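Local coordinates for protein muramoyltetrapeptide carboxypeptidase (Oxalobacter formigenes OXCC13, PDB 6UUK) that probably acts as a serine-type LD-carboxypeptidase that trims the terminal D-alanine from muramoyl tetrapeptides during peptidoglycan turnover, at residues B[218-224]-B[241-247]. Coordinates in Å, arbitrary orientation, origin at the centre of the assembly. Residue numbers count along the deposited sequence, not the author numbering.
Sequences LWGGNLT and GILFVED
Strands 218-222 and 242-247 run parallel (4°, axes 4.8 Å apart), in register from L218 opposite I242 to N222 opposite E246. W219 and G221 use both N and O across the gap: W219 N donates to I242 O and F244 N to W219 O (both 3.1 Å), G221 N to F244 O and, weakly, E246 N to G221 O (both 3.0 Å). The backbone of L218 bonds instead to G326 and G327, that of L243 to A273, and N222 N to T155 OG1. L223 N, in helix 223-228, closes the series on E246 O (2.7 Å).

G220 and G221 adopt extended backbones with positive phi (133/-156 and 157/-120) that call for glycine; a CB on G220 would clash with F244 O. The F244 ring (chi1 p) lies over this bare backbone, G220 CA 4.2 Å from its centroid. On the opposite face, L243 CD1 makes a CH-pi contact with the six-membered ring of W219 (chi1 p), 3.4 Å from its centroid; W219 NE1 donates a hydrogen bond to Q271 OE1.

N222 is the helix N-cap, OD1 accepting from M225 N, while ND2 donates a weak hydrogen bond to E246 OE1 (3.5 Å). T224 OG1 donates to D247 OD2 (2.5 Å). E246 OE2 accepts a weak hydrogen bond from H316 ND1. This beta-alpha-beta unit carries, at the C-terminal end of its second strand, the glutamate of the predicted Ser-His-Glu triad, as in S66 peptidases.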
loop_
_atom_site.group_PDB
_atom_site.type_symbol
_atom_site.label_atom_id
_atom_site.label_comp_id
_atom_site.label_asym_id
_atom_site.label_seq_id
_atom_site.Cartn_x
_atom_site.Cartn_y
_atom_site.Cartn_z
ATOM N N LEU B 218 -16.672 14.371 7.208
ATOM C CA LEU B 218 -15.939 14.172 5.966
ATOM C C LEU B 218 -14.455 13.992 6.257
ATOM O O LEU B 218 -13.861 14.776 7.003
ATOM C CB LEU B 218 -16.152 15.358 5.027
ATOM C CG LEU B 218 -15.546 15.232 3.628
ATOM C CD1 LEU B 218 -16.239 14.130 2.840
ATOM C CD2 LEU B 218 -15.625 16.556 2.886
ATOM N N TRP B 219 -13.859 12.961 5.663
ATOM C CA TRP B 219 -12.445 12.682 5.866
ATOM C C TRP B 219 -11.959 11.758 4.761
ATOM O O TRP B 219 -12.755 11.120 4.067
ATOM C CB TRP B 219 -12.187 12.062 7.242
ATOM C CG TRP B 219 -12.743 10.680 7.402
ATOM C CD1 TRP B 219 -14.059 10.331 7.497
ATOM C CD2 TRP B 219 -11.996 9.462 7.504
ATOM N NE1 TRP B 219 -14.178 8.969 7.641
ATOM C CE2 TRP B 219 -12.925 8.414 7.649
ATOM C CE3 TRP B 219 -10.632 9.157 7.480
ATOM C CZ2 TRP B 219 -12.535 7.082 7.772
ATOM C CZ3 TRP B 219 -10.246 7.834 7.603
ATOM C CH2 TRP B 219 -11.194 6.813 7.747
ATOM N N GLY B 220 -10.637 11.697 4.606
ATOM C CA GLY B 220 -9.998 10.865 3.614
ATOM C C GLY B 220 -8.941 11.644 2.864
ATOM O O GLY B 220 -8.403 12.639 3.361
ATOM N N GLY B 221 -8.642 11.181 1.653
ATOM C CA GLY B 221 -7.644 11.827 0.823
ATOM C C GLY B 221 -7.054 10.905 -0.225
ATOM O O GLY B 221 -7.775 10.386 -1.083
ATOM N N ASN B 222 -5.742 10.696 -0.168
ATOM C CA ASN B 222 -5.069 9.826 -1.122
ATOM C C ASN B 222 -5.252 8.369 -0.715
ATOM O O ASN B 222 -5.066 8.015 0.454
ATOM C CB ASN B 222 -3.586 10.178 -1.207
ATOM C CG ASN B 222 -2.852 9.365 -2.253
ATOM O OD1 ASN B 222 -2.266 8.328 -1.949
ATOM N ND2 ASN B 222 -2.882 9.833 -3.496
ATOM N N LEU B 223 -5.614 7.525 -1.685
ATOM C CA LEU B 223 -5.902 6.126 -1.378
ATOM C C LEU B 223 -4.650 5.382 -0.929
ATOM O O LEU B 223 -4.717 4.528 -0.036
ATOM C CB LEU B 223 -6.526 5.441 -2.594
ATOM C CG LEU B 223 -6.855 3.955 -2.432
ATOM C CD1 LEU B 223 -7.828 3.740 -1.281
ATOM C CD2 LEU B 223 -7.413 3.383 -3.723
ATOM N N THR B 224 -3.500 5.687 -1.534
ATOM C CA THR B 224 -2.266 5.007 -1.154
ATOM C C THR B 224 -1.845 5.378 0.263
ATOM O O THR B 224 -1.342 4.531 1.011
ATOM C CB THR B 224 -1.154 5.337 -2.151
ATOM O OG1 THR B 224 -1.579 4.989 -3.475
ATOM C CG2 THR B 224 0.115 4.567 -1.818
ATOM N N GLY B 241 -18.853 8.346 9.237
ATOM C CA GLY B 241 -18.478 9.489 8.437
ATOM C C GLY B 241 -18.604 9.221 6.943
ATOM O O GLY B 241 -19.002 8.149 6.496
ATOM N N ILE B 242 -18.251 10.241 6.168
ATOM C CA ILE B 242 -18.266 10.176 4.712
ATOM C C ILE B 242 -16.817 10.182 4.245
ATOM O O ILE B 242 -16.121 11.200 4.359
ATOM C CB ILE B 242 -19.061 11.335 4.096
ATOM C CG1 ILE B 242 -20.468 11.388 4.695
ATOM C CG2 ILE B 242 -19.135 11.187 2.585
ATOM C CD1 ILE B 242 -21.334 12.492 4.129
ATOM N N LEU B 243 -16.359 9.049 3.723
ATOM C CA LEU B 243 -14.966 8.861 3.341
ATOM C C LEU B 243 -14.803 9.077 1.841
ATOM O O LEU B 243 -15.586 8.549 1.045
ATOM C CB LEU B 243 -14.487 7.461 3.729
ATOM C CG LEU B 243 -13.032 7.102 3.422
ATOM C CD1 LEU B 243 -12.081 7.946 4.250
ATOM C CD2 LEU B 243 -12.785 5.623 3.665
ATOM N N PHE B 244 -13.787 9.851 1.462
ATOM C CA PHE B 244 -13.462 10.097 0.066
ATOM C C PHE B 244 -12.014 9.711 -0.204
ATOM O O PHE B 244 -11.140 9.880 0.651
ATOM C CB PHE B 244 -13.699 11.569 -0.319
ATOM C CG PHE B 244 -12.758 12.536 0.345
ATOM C CD1 PHE B 244 -13.035 13.038 1.607
ATOM C CD2 PHE B 244 -11.606 12.959 -0.299
ATOM C CE1 PHE B 244 -12.173 13.932 2.216
ATOM C CE2 PHE B 244 -10.742 13.851 0.306
ATOM C CZ PHE B 244 -11.026 14.339 1.565
ATOM N N VAL B 245 -11.766 9.184 -1.406
ATOM C CA VAL B 245 -10.445 8.713 -1.800
ATOM C C VAL B 245 -10.154 9.144 -3.231
ATOM O O VAL B 245 -11.058 9.449 -4.013
ATOM C CB VAL B 245 -10.307 7.178 -1.677
ATOM C CG1 VAL B 245 -10.363 6.747 -0.221
ATOM C CG2 VAL B 245 -11.390 6.481 -2.486
ATOM N N GLU B 246 -8.864 9.164 -3.566
ATOM C CA GLU B 246 -8.402 9.463 -4.914
ATOM C C GLU B 246 -6.973 8.956 -5.053
ATOM O O GLU B 246 -6.289 8.704 -4.058
ATOM C CB GLU B 246 -8.487 10.963 -5.225
ATOM C CG GLU B 246 -7.781 11.875 -4.226
ATOM C CD GLU B 246 -6.281 11.950 -4.445
ATOM O OE1 GLU B 246 -5.539 12.076 -3.448
ATOM O OE2 GLU B 246 -5.844 11.878 -5.612
ATOM N N ASP B 247 -6.530 8.814 -6.301
ATOM C CA ASP B 247 -5.190 8.309 -6.578
ATOM C C ASP B 247 -4.872 8.540 -8.050
ATOM O O ASP B 247 -5.742 8.901 -8.846
ATOM C CB ASP B 247 -5.067 6.825 -6.223
ATOM C CG ASP B 247 -3.744 6.490 -5.566
ATOM O OD1 ASP B 247 -2.753 7.207 -5.819
ATOM O OD2 ASP B 247 -3.695 5.510 -4.793
#